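Glutaconate coenzyme a-transferase (Acidaminococcus fermentans, PDB 1POI) catalyses the transfer of coenzyme A from acetyl-CoA to glutaconate and (R)-2-hydroxyglutarate, a step in glutamate degradation by the hydroxyglutarate pathway. Local coordinates at residues M107-A112 against P168-D173; H178-S183 against S247-L252; G51-D56 against C72-S77; K2-K7 against V234-L239; T96-S101 against W133-E138. All coordinates share one frame; numbering follows the deposited sequence.

Interaction 1: M107-A112 against P168-D173; sequences MMWHAA and PVPQVD
One face of helix 102-114 receives the loop 168-173 without a single hydrogen bond between them, and the quality of the fit changes along the loop. It is closest at Pro170 and Val169. The Pro170 ring lies against the helix backbone, its CD 3.4 Å from Met108 O, a carbonyl that already accepts Ala112 N in the helix; the same CD meets Met108 CB at 3.8 Å. Val169 divides its two branches between neighbouring alanines. Val169 CG1, anti to the backbone N (chi1 165°), reaches Ala112 CB at 3.6 Å, and Val169 CG2 touches Ala111 CB at 3.9 Å. Such short side chains allow the loop to approach the helix closely. Elsewhere the contact slackens. Val172 CG2 stands at the edge of the Trp109 indole, 4.2 Å from NE1, and Met108, bent at chi3 (43°), rests its CE 3.8 Å from Pro168 O. Beyond that, exposed Gln171 has its CB directed away from the helix. His110 meets His110 of a second subunit. Through Trp109, which touches Ala21 of strand 19-22, the helix packs on the parallel sheet as in alpha/beta folds, and the loop before strand 174-179 completes that packing.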
# COMPACT_ATOMS: atom_id res chain seq x y z
N MET A 107 -24.92 -4.84 -21.62
CA MET A 107 -25.18 -3.51 -22.18
C MET A 107 -26.48 -2.96 -21.55
O MET A 107 -26.45 -1.90 -20.91
CB MET A 107 -25.34 -3.56 -23.71
CG MET A 107 -24.09 -3.97 -24.46
SD MET A 107 -22.89 -2.69 -24.93
CE MET A 107 -23.01 -1.51 -23.60
N MET A 108 -27.58 -3.69 -21.68
CA MET A 108 -28.87 -3.29 -21.13
C MET A 108 -28.74 -2.70 -19.74
O MET A 108 -29.28 -1.63 -19.46
CB MET A 108 -29.83 -4.47 -21.11
CG MET A 108 -30.24 -4.91 -22.52
SD MET A 108 -31.27 -6.37 -22.59
CE MET A 108 -32.39 -6.08 -21.30
N TRP A 109 -28.02 -3.37 -18.87
CA TRP A 109 -27.82 -2.89 -17.53
C TRP A 109 -26.99 -1.61 -17.61
O TRP A 109 -27.26 -0.64 -16.90
CB TRP A 109 -27.07 -3.92 -16.69
CG TRP A 109 -27.91 -4.93 -15.97
CD1 TRP A 109 -29.12 -4.71 -15.38
CD2 TRP A 109 -27.55 -6.29 -15.64
NE1 TRP A 109 -29.51 -5.83 -14.68
CE2 TRP A 109 -28.57 -6.81 -14.83
CE3 TRP A 109 -26.45 -7.10 -15.95
CZ2 TRP A 109 -28.53 -8.12 -14.31
CZ3 TRP A 109 -26.41 -8.40 -15.43
CH2 TRP A 109 -27.44 -8.89 -14.62
N HIS A 110 -25.98 -1.59 -18.47
CA HIS A 110 -25.15 -0.39 -18.56
C HIS A 110 -25.95 0.83 -19.04
O HIS A 110 -25.92 1.88 -18.38
CB HIS A 110 -23.89 -0.64 -19.41
CG HIS A 110 -22.87 0.44 -19.28
ND1 HIS A 110 -22.26 1.02 -20.37
CD2 HIS A 110 -22.39 1.10 -18.19
CE1 HIS A 110 -21.45 1.98 -19.97
NE2 HIS A 110 -21.52 2.05 -18.65
N ALA A 111 -26.68 0.68 -20.14
CA ALA A 111 -27.53 1.73 -20.67
C ALA A 111 -28.50 2.22 -19.59
O ALA A 111 -28.86 3.39 -19.56
CB ALA A 111 -28.29 1.25 -21.83
N ALA A 112 -28.93 1.33 -18.70
CA ALA A 112 -29.84 1.73 -17.63
C ALA A 112 -29.12 2.64 -16.64
O ALA A 112 -29.62 3.69 -16.27
CB ALA A 112 -30.41 0.50 -16.91
N PRO A 168 -35.14 -2.69 -25.24
CA PRO A 168 -35.66 -1.93 -24.11
C PRO A 168 -34.69 -1.91 -22.94
O PRO A 168 -34.17 -2.96 -22.56
CB PRO A 168 -36.91 -2.71 -23.71
CG PRO A 168 -37.28 -3.46 -24.96
CD PRO A 168 -35.94 -3.90 -25.46
N VAL A 169 -34.48 -0.74 -22.36
CA VAL A 169 -33.61 -0.58 -21.18
C VAL A 169 -34.45 -1.07 -19.98
O VAL A 169 -35.57 -0.61 -19.77
CB VAL A 169 -33.20 0.89 -21.02
CG1 VAL A 169 -32.64 1.14 -19.67
CG2 VAL A 169 -32.17 1.23 -22.05
N PRO A 170 -33.93 -2.01 -19.21
CA PRO A 170 -34.64 -2.55 -18.05
C PRO A 170 -34.76 -1.61 -16.85
O PRO A 170 -33.88 -0.79 -16.61
CB PRO A 170 -33.83 -3.80 -17.72
CG PRO A 170 -32.44 -3.34 -17.97
CD PRO A 170 -32.57 -2.58 -19.29
N GLN A 171 -35.84 -1.74 -16.08
CA GLN A 171 -36.09 -0.93 -14.89
C GLN A 171 -35.96 -1.85 -13.68
O GLN A 171 -36.86 -2.62 -13.35
CB GLN A 171 -37.48 -0.32 -14.95
CG GLN A 171 -37.66 0.56 -16.17
CD GLN A 171 -38.93 1.36 -16.12
OE1 GLN A 171 -39.07 2.29 -15.31
NE2 GLN A 171 -39.88 1.01 -16.98
N VAL A 172 -34.84 -1.73 -13.00
CA VAL A 172 -34.53 -2.58 -11.89
C VAL A 172 -35.00 -2.02 -10.55
O VAL A 172 -34.55 -0.96 -10.11
CB VAL A 172 -33.00 -2.87 -11.89
CG1 VAL A 172 -32.64 -3.87 -10.80
CG2 VAL A 172 -32.57 -3.37 -13.28
N ASP A 173 -35.86 -2.77 -9.86
CA ASP A 173 -36.39 -2.33 -8.59
C ASP A 173 -35.35 -2.45 -7.50
O ASP A 173 -35.12 -1.49 -6.78
CB ASP A 173 -37.63 -3.13 -8.22
CG ASP A 173 -38.77 -2.91 -9.19
OD1 ASP A 173 -39.02 -1.74 -9.55
OD2 ASP A 173 -39.41 -3.90 -9.59

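Interaction 2: H178-S183 against S247-L252; sequences HAQQAS and SQCYGL
The side chains of Gln180 and Leu252 run antiparallel alongside one another. Gln180 CG lies anti to the carbonyl carbon, and the chain then bends at chi2 (83°), so that Gln180 CG sits 3.5 Å from Leu252 CD1 while the amide swings toward the loop backbone. Gln180 NE2 donates to Tyr250 O over 3.2 Å, a bent bond (140° at the hydrogen) that meets the carbonyl in its plane, on a lone pair. The other end of the amide, OE1, is held by Trp191 N, so both ends of the flat group are tied and its rotation is fixed. Cys249 SG, anti to its own backbone N, lies beside the amide, 3.7 Å from Gln180 NE2. It also comes to the edge of the His178 imidazole, 5.3 Å from the ring centroid. An alanine at Gln180 would remove the bonds to Tyr250 O and Trp191 N and the CG methylene that touches Leu252 CD1, and would probably loosen the loop 247-252. Gln180 and Gln181 both face Arg189, a classic beta bulge, at the corner between strand 174-179 of the large parallel sheet and strand 181-182 of a small one; His178 bonds to Thr210 of strand 206-211, and the loop runs on to helix 257-266.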
# COMPACT_ATOMS: atom_id res chain seq x y z
N HIS A 178 -22.42 -8.10 -3.61
CA HIS A 178 -21.55 -8.42 -2.48
C HIS A 178 -20.17 -7.77 -2.64
O HIS A 178 -19.50 -7.95 -3.64
CB HIS A 178 -21.40 -9.94 -2.35
CG HIS A 178 -20.68 -10.34 -1.11
ND1 HIS A 178 -21.23 -10.20 0.14
CD2 HIS A 178 -19.39 -10.71 -0.91
CE1 HIS A 178 -20.32 -10.45 1.06
NE2 HIS A 178 -19.19 -10.76 0.45
N ALA A 179 -19.72 -7.04 -1.63
CA ALA A 179 -18.44 -6.37 -1.74
C ALA A 179 -17.55 -6.64 -0.53
O ALA A 179 -18.04 -7.10 0.51
CB ALA A 179 -18.69 -4.89 -1.88
N GLN A 180 -16.26 -6.31 -0.64
CA GLN A 180 -15.33 -6.55 0.46
C GLN A 180 -15.41 -5.57 1.60
O GLN A 180 -15.19 -5.94 2.75
CB GLN A 180 -13.90 -6.66 -0.04
CG GLN A 180 -13.66 -7.86 -0.93
CD GLN A 180 -14.06 -7.56 -2.34
OE1 GLN A 180 -14.67 -6.54 -2.61
NE2 GLN A 180 -13.65 -8.40 -3.26
N GLN A 181 -15.71 -4.31 1.31
CA GLN A 181 -15.81 -3.30 2.37
C GLN A 181 -16.88 -2.25 2.04
O GLN A 181 -17.10 -1.93 0.85
CB GLN A 181 -14.47 -2.58 2.59
CG GLN A 181 -13.26 -3.46 2.80
CD GLN A 181 -11.99 -2.68 2.70
OE1 GLN A 181 -11.58 -2.29 1.60
NE2 GLN A 181 -11.35 -2.41 3.84
N ALA A 182 -17.50 -1.72 3.07
CA ALA A 182 -18.54 -0.70 2.92
C ALA A 182 -18.58 0.11 4.20
O ALA A 182 -18.07 -0.33 5.24
CB ALA A 182 -19.88 -1.35 2.66
N SER A 183 -19.07 1.34 4.11
CA SER A 183 -19.17 2.22 5.27
C SER A 183 -20.62 2.28 5.77
O SER A 183 -21.55 1.78 5.11
CB SER A 183 -18.70 3.62 4.88
OG SER A 183 -19.12 3.96 3.56
N SER A 247 -18.85 -18.98 -3.71
CA SER A 247 -18.14 -18.37 -4.82
C SER A 247 -16.95 -17.56 -4.35
O SER A 247 -16.84 -17.22 -3.15
CB SER A 247 -19.10 -17.53 -5.66
OG SER A 247 -19.53 -16.40 -4.95
N GLN A 248 -16.04 -17.28 -5.29
CA GLN A 248 -14.82 -16.51 -5.01
C GLN A 248 -15.14 -15.09 -4.55
O GLN A 248 -16.27 -14.64 -4.63
CB GLN A 248 -13.92 -16.42 -6.25
CG GLN A 248 -13.75 -17.72 -6.94
CD GLN A 248 -12.80 -17.65 -8.08
OE1 GLN A 248 -13.19 -17.38 -9.22
NE2 GLN A 248 -11.52 -17.91 -7.79
N CYS A 249 -14.13 -14.41 -4.06
CA CYS A 249 -14.29 -13.06 -3.63
C CYS A 249 -12.87 -12.57 -3.54
O CYS A 249 -12.16 -12.80 -2.54
CB CYS A 249 -15.00 -13.01 -2.31
SG CYS A 249 -15.12 -11.37 -1.64
N TYR A 250 -12.44 -11.99 -4.66
CA TYR A 250 -11.12 -11.44 -4.87
C TYR A 250 -10.39 -10.91 -3.65
O TYR A 250 -10.89 -10.06 -2.91
CB TYR A 250 -11.22 -10.34 -5.94
CG TYR A 250 -9.88 -9.82 -6.41
CD1 TYR A 250 -9.21 -8.83 -5.69
CD2 TYR A 250 -9.25 -10.35 -7.54
CE1 TYR A 250 -7.97 -8.39 -6.06
CE2 TYR A 250 -7.99 -9.91 -7.93
CZ TYR A 250 -7.36 -8.93 -7.18
OH TYR A 250 -6.10 -8.50 -7.52
N GLY A 251 -9.18 -11.43 -3.43
CA GLY A 251 -8.36 -10.97 -2.33
C GLY A 251 -8.76 -11.48 -0.98
O GLY A 251 -8.09 -11.19 0.02
N LEU A 252 -9.85 -12.24 -0.92
CA LEU A 252 -10.29 -12.78 0.34
C LEU A 252 -10.34 -14.30 0.39
O LEU A 252 -9.73 -14.92 1.27
CB LEU A 252 -11.62 -12.18 0.75
CG LEU A 252 -11.51 -10.73 1.23
CD1 LEU A 252 -12.88 -10.18 1.54
CD2 LEU A 252 -10.64 -10.63 2.45

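Interaction 3: G51-D56 against C72-S77; sequences GAAGGD and CYTANS
Across the contact Ala53 O is the best-held polar atom, with one hydrogen bond and one weaker C-H...O contact. Ala75 N donates to Ala53 O over 3.0 Å, in the carbonyl plane and fairly straight (156°), and Thr74 CA makes the C-H...O contact at 3.4 Å to the same Ala53 O. The bond in the other direction, Ala53 N to Tyr73 O at 3.1 Å, reaches that carbonyl from above its plane. Together they make a short parallel pairing of Ala53 with Thr74, and Ala53 CB touches Thr74 CG2 at 3.8 Å. Further along, the side chain of Asn76 leans over the start of helix 55-62, where Asn76 OD1 receives a weak bond from Gly55 N at 3.2 Å and Asn76 ND2 lies 3.6 Å from Gly55 CA. An alanine at Asn76 would remove both contacts and would probably leave the two segments less firmly joined at the helix start. Asp56 OD1 accepts a hydrogen bond from Gly54 N, the N-cap residue, nearly along its C-O axis at 2.8 Å. Around the pairing, Cys72 and Tyr73 pack on Gln102 of helix 102-114, while Asn76 touches Tyr32 of helix 32-40 and Leu260 and Tyr263 of helix 257-266.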
# COMPACT_ATOMS: atom_id res chain seq x y z
N GLY A 51 -27.69 -12.41 -16.45
CA GLY A 51 -26.32 -11.98 -16.62
C GLY A 51 -25.56 -13.29 -16.66
O GLY A 51 -26.11 -14.28 -17.15
N ALA A 52 -24.32 -13.31 -16.19
CA ALA A 52 -23.56 -14.56 -16.15
C ALA A 52 -24.00 -15.19 -14.83
O ALA A 52 -23.38 -15.00 -13.78
CB ALA A 52 -22.09 -14.29 -16.14
N ALA A 53 -25.11 -15.92 -14.92
CA ALA A 53 -25.74 -16.55 -13.76
C ALA A 53 -25.19 -17.89 -13.30
O ALA A 53 -24.79 -18.73 -14.10
CB ALA A 53 -27.24 -16.65 -14.02
N GLY A 54 -25.27 -18.10 -12.00
CA GLY A 54 -24.78 -19.34 -11.44
C GLY A 54 -25.79 -20.07 -10.57
O GLY A 54 -26.97 -20.11 -10.86
N GLY A 55 -25.32 -20.58 -9.44
CA GLY A 55 -26.20 -21.33 -8.57
C GLY A 55 -27.26 -20.46 -7.96
O GLY A 55 -28.30 -20.95 -7.53
N ASP A 56 -26.98 -19.16 -7.90
CA ASP A 56 -27.90 -18.18 -7.34
C ASP A 56 -29.27 -18.20 -8.07
O ASP A 56 -30.29 -18.56 -7.47
CB ASP A 56 -27.24 -16.77 -7.28
CG ASP A 56 -26.66 -16.27 -8.65
OD1 ASP A 56 -26.31 -17.07 -9.56
OD2 ASP A 56 -26.53 -15.03 -8.82
N CYS A 72 -29.04 -15.20 -20.69
CA CYS A 72 -27.89 -15.18 -21.60
C CYS A 72 -26.99 -16.39 -21.35
O CYS A 72 -26.51 -16.99 -22.31
CB CYS A 72 -27.10 -13.87 -21.50
SG CYS A 72 -26.30 -13.52 -19.91
N TYR A 73 -26.86 -16.80 -20.09
CA TYR A 73 -26.02 -17.93 -19.69
C TYR A 73 -26.29 -18.31 -18.23
O TYR A 73 -26.30 -17.43 -17.35
CB TYR A 73 -24.54 -17.52 -19.88
CG TYR A 73 -23.52 -18.49 -19.34
CD1 TYR A 73 -23.10 -18.42 -18.01
CD2 TYR A 73 -23.00 -19.51 -20.14
CE1 TYR A 73 -22.20 -19.35 -17.47
CE2 TYR A 73 -22.10 -20.44 -19.63
CZ TYR A 73 -21.71 -20.35 -18.29
OH TYR A 73 -20.84 -21.30 -17.78
N THR A 74 -26.48 -19.61 -17.97
CA THR A 74 -26.72 -20.09 -16.60
C THR A 74 -25.98 -21.40 -16.29
O THR A 74 -26.44 -22.48 -16.67
CB THR A 74 -28.22 -20.30 -16.29
OG1 THR A 74 -28.98 -19.29 -16.95
CG2 THR A 74 -28.48 -20.20 -14.80
N ALA A 75 -24.89 -21.32 -15.53
CA ALA A 75 -24.09 -22.49 -15.18
C ALA A 75 -23.15 -22.18 -14.05
O ALA A 75 -22.60 -21.10 -13.98
CB ALA A 75 -23.26 -22.92 -16.37
N ASN A 76 -22.97 -23.13 -13.15
CA ASN A 76 -22.02 -22.93 -12.06
C ASN A 76 -20.70 -23.34 -12.75
O ASN A 76 -20.14 -24.40 -12.48
CB ASN A 76 -22.39 -23.82 -10.88
CG ASN A 76 -22.74 -23.02 -9.64
OD1 ASN A 76 -22.40 -21.84 -9.52
ND2 ASN A 76 -23.44 -23.65 -8.72
N SER A 77 -20.29 -22.51 -13.71
CA SER A 77 -19.11 -22.69 -14.55
C SER A 77 -17.97 -23.49 -13.91
O SER A 77 -17.44 -23.10 -12.87
CB SER A 77 -18.59 -21.33 -15.01
OG SER A 77 -19.65 -20.46 -15.37

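Interaction 4: K2-K7 against V234-L239; sequences KVMTLK and VDAVVL
Three kinds of interaction fasten the N-terminal segment 2-7 to the strand 236-239. The first is backbone pairing. Val237 N donates to Lys2 O over 2.7 Å, nearly straight at the hydrogen (172°) though the donor stands above the carbonyl plane, and Met4 N returns a bond to Val237 O over 3.1 Å, almost along the C=O axis. These two bonds flank Val3 and make a single bridge, to which Val3 CA adds a C-H...O contact at 3.4 Å from Val237 O. The second kind is polar and belongs to one side chain. Lys2 runs out extended beyond CG, its CB passing 3.3 Å from Asp235 O, and brings NZ to Val234 O as a hydrogen bond, modelled short enough that its exact length carries little weight. Weak bonds to Gly231 O and Asp185 O also reach this ammonium, so its charge is met by backbone carbonyls. The third kind is apolar. Met4, with CG in the crowded position between the backbone N and the carbonyl carbon (chi1 76°), rests SD 3.8 Å from Ala236 CB. Leu6 CB meets Val238 CG1 at 3.5 Å. Thr5 is the N-cap of helix 6-13, its OG1 taking Asp8 N and, weakly, Lys7 N. Strand 236-239 is outermost in the parallel sheet within this chain; strand 206-211 flanks it, Ala9 of helix 6-13 touches Ala236, and Ile214 of strand 213-214 packs on Val237.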
# COMPACT_ATOMS: atom_id res chain seq x y z
N LYS A 2 -26.86 3.15 7.36
CA LYS A 2 -27.65 2.23 6.57
C LYS A 2 -27.36 0.80 6.97
O LYS A 2 -27.67 -0.15 6.23
CB LYS A 2 -27.32 2.46 5.11
CG LYS A 2 -27.35 3.94 4.78
CD LYS A 2 -27.32 4.17 3.29
CE LYS A 2 -27.33 5.65 3.01
NZ LYS A 2 -27.17 5.87 1.56
N VAL A 3 -26.79 0.64 8.17
CA VAL A 3 -26.41 -0.66 8.68
C VAL A 3 -27.62 -1.34 9.27
O VAL A 3 -28.21 -0.85 10.24
CB VAL A 3 -25.33 -0.56 9.75
CG1 VAL A 3 -24.92 -1.96 10.19
CG2 VAL A 3 -24.13 0.19 9.21
N MET A 4 -27.98 -2.49 8.69
CA MET A 4 -29.13 -3.24 9.16
C MET A 4 -28.94 -4.73 8.90
O MET A 4 -28.22 -5.12 7.98
CB MET A 4 -30.38 -2.70 8.48
CG MET A 4 -30.58 -3.10 7.04
SD MET A 4 -31.92 -2.14 6.30
CE MET A 4 -33.07 -1.95 7.69
N THR A 5 -29.59 -5.57 9.71
CA THR A 5 -29.47 -7.01 9.57
C THR A 5 -29.94 -7.50 8.21
O THR A 5 -30.77 -6.86 7.59
CB THR A 5 -30.23 -7.77 10.67
OG1 THR A 5 -31.58 -8.04 10.25
CG2 THR A 5 -30.25 -6.95 11.96
N LEU A 6 -29.46 -8.65 7.78
CA LEU A 6 -29.84 -9.17 6.48
C LEU A 6 -31.31 -9.56 6.43
O LEU A 6 -31.87 -9.72 5.35
CB LEU A 6 -28.94 -10.35 6.06
CG LEU A 6 -29.26 -10.96 4.69
CD1 LEU A 6 -29.17 -9.89 3.64
CD2 LEU A 6 -28.34 -12.10 4.34
N LYS A 7 -31.95 -9.72 7.59
CA LYS A 7 -33.37 -10.09 7.61
C LYS A 7 -34.20 -8.83 7.40
O LYS A 7 -35.03 -8.76 6.49
CB LYS A 7 -33.80 -10.75 8.92
CG LYS A 7 -35.31 -11.03 8.98
CD LYS A 7 -35.73 -11.87 10.18
CE LYS A 7 -35.31 -13.34 10.04
NZ LYS A 7 -35.92 -14.06 8.87
N VAL A 234 -26.78 3.67 -2.30
CA VAL A 234 -26.93 2.51 -1.44
C VAL A 234 -27.91 2.70 -0.28
O VAL A 234 -27.76 3.63 0.53
CB VAL A 234 -25.52 2.13 -0.90
CG1 VAL A 234 -25.61 1.11 0.22
CG2 VAL A 234 -24.65 1.65 -2.04
N ASP A 235 -28.86 1.76 -0.14
CA ASP A 235 -29.87 1.82 0.93
C ASP A 235 -29.64 0.96 2.16
O ASP A 235 -29.88 1.41 3.28
CB ASP A 235 -31.23 1.51 0.36
CG ASP A 235 -31.60 2.46 -0.68
OD1 ASP A 235 -31.92 3.60 -0.28
OD2 ASP A 235 -31.52 2.09 -1.88
N ALA A 236 -29.27 -0.30 1.94
CA ALA A 236 -29.00 -1.25 3.04
C ALA A 236 -27.59 -1.85 3.00
O ALA A 236 -27.19 -2.43 1.99
CB ALA A 236 -30.03 -2.38 3.04
N VAL A 237 -26.85 -1.67 4.10
CA VAL A 237 -25.50 -2.22 4.26
C VAL A 237 -25.60 -3.34 5.28
O VAL A 237 -26.03 -3.10 6.41
CB VAL A 237 -24.47 -1.18 4.78
CG1 VAL A 237 -23.18 -1.89 5.15
CG2 VAL A 237 -24.15 -0.16 3.72
N VAL A 238 -25.21 -4.54 4.89
CA VAL A 238 -25.27 -5.71 5.78
C VAL A 238 -23.91 -6.43 5.93
O VAL A 238 -23.30 -6.84 4.93
CB VAL A 238 -26.32 -6.75 5.27
CG1 VAL A 238 -26.50 -7.85 6.27
CG2 VAL A 238 -27.65 -6.07 4.95
N LEU A 239 -23.46 -6.62 7.16
CA LEU A 239 -22.18 -7.32 7.40
C LEU A 239 -22.40 -8.82 7.21
O LEU A 239 -23.14 -9.43 7.95
CB LEU A 239 -21.68 -7.04 8.82
CG LEU A 239 -20.25 -7.51 9.18
CD1 LEU A 239 -19.27 -7.16 8.08
CD2 LEU A 239 -19.79 -6.88 10.50

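Interaction 5: T96-S101 against W133-E138; sequences TMEDYS and WGISKE
The contact belongs to the edge of the parallel sheet, where strand 96-99, outermost within this chain, meets the loop that leads into helix 137-141. Its centre is the carboxylate of Glu98, which takes two successive backbone N-H groups of that loop. Glu98 CG lies anti to the backbone N and the chain bends at chi2 (50°), bringing both oxygens up to the loop. Glu98 OE1 accepts Gly134 N over 2.6 Å on its syn lone pair, and its anti lone pair takes Asp99 N of its own strand at 2.9 Å. Glu98 OE2 is met by Ile135 N at 3.1 Å, nearly straight (165° at the hydrogen), but from above the carboxylate plane (64° out of it). Salt bridges to Lys150 at OE1 and to Arg140 at OE2 place positive charge beside both oxygens, which would probably favour the ionised form of this buried acid. Gly134 fits tightly: its CA is 3.3 Å from Met97 O in a C-H...O contact. Ile135 covers the strand beside it, with CD1 3.7 Å from Glu98 CB; the Ile135 and Thr96 side chains cross at about a right angle, Ile135 CG2 3.9 Å from Thr96 CG2. Outside the two segments, Asp99 pairs with a basic side chain of another protein's chain, so this margin also lies at a subunit interface. The chain continues past the strand to Ser101, and the loop to Ser136: serine N-caps of helices 102-114 and 137-141, next to an outermost strand of an alpha/beta fold.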
# COMPACT_ATOMS: atom_id res chain seq x y z
N THR A 96 -41.03 -19.09 -17.44
CA THR A 96 -41.20 -18.09 -18.51
C THR A 96 -39.79 -17.55 -18.75
O THR A 96 -39.22 -16.91 -17.85
CB THR A 96 -42.10 -16.86 -18.08
OG1 THR A 96 -43.27 -17.29 -17.38
CG2 THR A 96 -42.53 -16.08 -19.30
N MET A 97 -39.26 -17.70 -19.95
CA MET A 97 -37.89 -17.24 -20.18
C MET A 97 -37.53 -16.68 -21.55
O MET A 97 -37.90 -17.24 -22.58
CB MET A 97 -36.93 -18.40 -19.88
CG MET A 97 -35.46 -18.09 -20.10
SD MET A 97 -34.46 -19.53 -19.91
CE MET A 97 -34.29 -19.96 -21.59
N GLU A 98 -36.74 -15.61 -21.54
CA GLU A 98 -36.28 -14.98 -22.77
C GLU A 98 -34.76 -15.16 -22.88
O GLU A 98 -34.06 -15.24 -21.88
CB GLU A 98 -36.63 -13.49 -22.79
CG GLU A 98 -36.46 -12.81 -24.13
CD GLU A 98 -37.13 -13.57 -25.29
OE1 GLU A 98 -36.52 -14.51 -25.82
OE2 GLU A 98 -38.26 -13.22 -25.68
N ASP A 99 -34.27 -15.25 -24.11
CA ASP A 99 -32.85 -15.38 -24.37
C ASP A 99 -32.33 -14.19 -25.13
O ASP A 99 -32.84 -13.87 -26.21
CB ASP A 99 -32.57 -16.58 -25.27
CG ASP A 99 -32.29 -17.84 -24.52
OD1 ASP A 99 -31.55 -17.81 -23.50
OD2 ASP A 99 -32.83 -18.87 -24.97
N TYR A 100 -31.30 -13.56 -24.59
CA TYR A 100 -30.60 -12.46 -25.25
C TYR A 100 -29.13 -12.91 -25.18
O TYR A 100 -28.77 -13.77 -24.37
CB TYR A 100 -30.72 -11.12 -24.47
CG TYR A 100 -32.04 -10.37 -24.61
CD1 TYR A 100 -32.41 -9.78 -25.82
CD2 TYR A 100 -32.90 -10.23 -23.53
CE1 TYR A 100 -33.61 -9.08 -25.95
CE2 TYR A 100 -34.09 -9.53 -23.65
CZ TYR A 100 -34.44 -8.96 -24.86
OH TYR A 100 -35.64 -8.29 -24.95
N SER A 101 -28.30 -12.35 -26.05
CA SER A 101 -26.88 -12.63 -26.06
C SER A 101 -26.38 -11.97 -24.77
O SER A 101 -26.96 -10.98 -24.33
CB SER A 101 -26.23 -11.94 -27.24
OG SER A 101 -25.82 -10.63 -26.87
N TRP A 133 -38.58 -15.52 -30.25
CA TRP A 133 -38.88 -14.86 -28.97
C TRP A 133 -39.16 -15.95 -27.96
O TRP A 133 -39.90 -16.91 -28.23
CB TRP A 133 -40.11 -13.97 -29.06
CG TRP A 133 -39.92 -12.72 -29.84
CD1 TRP A 133 -39.16 -12.56 -30.96
CD2 TRP A 133 -40.58 -11.47 -29.61
NE1 TRP A 133 -39.31 -11.28 -31.44
CE2 TRP A 133 -40.18 -10.59 -30.63
CE3 TRP A 133 -41.47 -11.01 -28.63
CZ2 TRP A 133 -40.64 -9.28 -30.71
CZ3 TRP A 133 -41.94 -9.71 -28.71
CH2 TRP A 133 -41.52 -8.86 -29.74
N GLY A 134 -38.57 -15.82 -26.79
CA GLY A 134 -38.77 -16.80 -25.74
C GLY A 134 -40.14 -16.54 -25.15
O GLY A 134 -40.94 -17.45 -24.99
N ILE A 135 -40.37 -15.28 -24.81
CA ILE A 135 -41.65 -14.83 -24.26
C ILE A 135 -42.31 -14.11 -25.43
O ILE A 135 -41.77 -13.15 -25.96
CB ILE A 135 -41.43 -13.84 -23.12
CG1 ILE A 135 -40.27 -14.33 -22.24
CG2 ILE A 135 -42.73 -13.69 -22.32
CD1 ILE A 135 -39.94 -13.47 -21.05
N SER A 136 -43.40 -14.68 -25.92
CA SER A 136 -44.12 -14.10 -27.04
C SER A 136 -44.74 -12.73 -26.71
O SER A 136 -44.96 -12.37 -25.54
CB SER A 136 -45.21 -15.06 -27.48
OG SER A 136 -46.13 -15.26 -26.42
N LYS A 137 -45.05 -11.97 -27.76
CA LYS A 137 -45.67 -10.67 -27.60
C LYS A 137 -46.96 -10.89 -26.83
O LYS A 137 -47.28 -10.14 -25.92
CB LYS A 137 -45.92 -10.02 -28.98
CG LYS A 137 -47.00 -8.94 -29.00
CD LYS A 137 -46.66 -7.74 -28.14
CE LYS A 137 -45.67 -6.87 -28.85
NZ LYS A 137 -46.19 -6.41 -30.15
N GLU A 138 -47.64 -12.00 -27.14
CA GLU A 138 -48.89 -12.36 -26.50
C GLU A 138 -48.74 -12.58 -25.01
O GLU A 138 -49.55 -12.10 -24.21
CB GLU A 138 -49.52 -13.58 -27.17
CG GLU A 138 -50.88 -13.96 -26.59
CD GLU A 138 -51.59 -15.06 -27.38
OE1 GLU A 138 -51.59 -15.01 -28.63
OE2 GLU A 138 -52.17 -15.97 -26.73

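Interactions 2, 4 and 5 reach the same parallel sheet. Interactions 4 and 5 lie at its two outermost strands, their centres about 34 Å apart, on opposite sides of the chain's centre. Interaction 4 ties the N-terminal segment to strand 236-239, outermost within this chain, so interactions 1, 3 and 5 fall within the span it closes. Interaction 3 is completed first, interactions 5 and 1 cross, and interaction 2 crosses interaction 4. Three touches join the middle: Trp109 of interaction 1 on Gly51 of interaction 3, Cys72 of interaction 3 on Tyr100 of interaction 5, and Met108 on Tyr100. Interactions 2 and 4 meet through Ser183 and Val237. The contacts thus form two connected groups within one alpha/beta subunit.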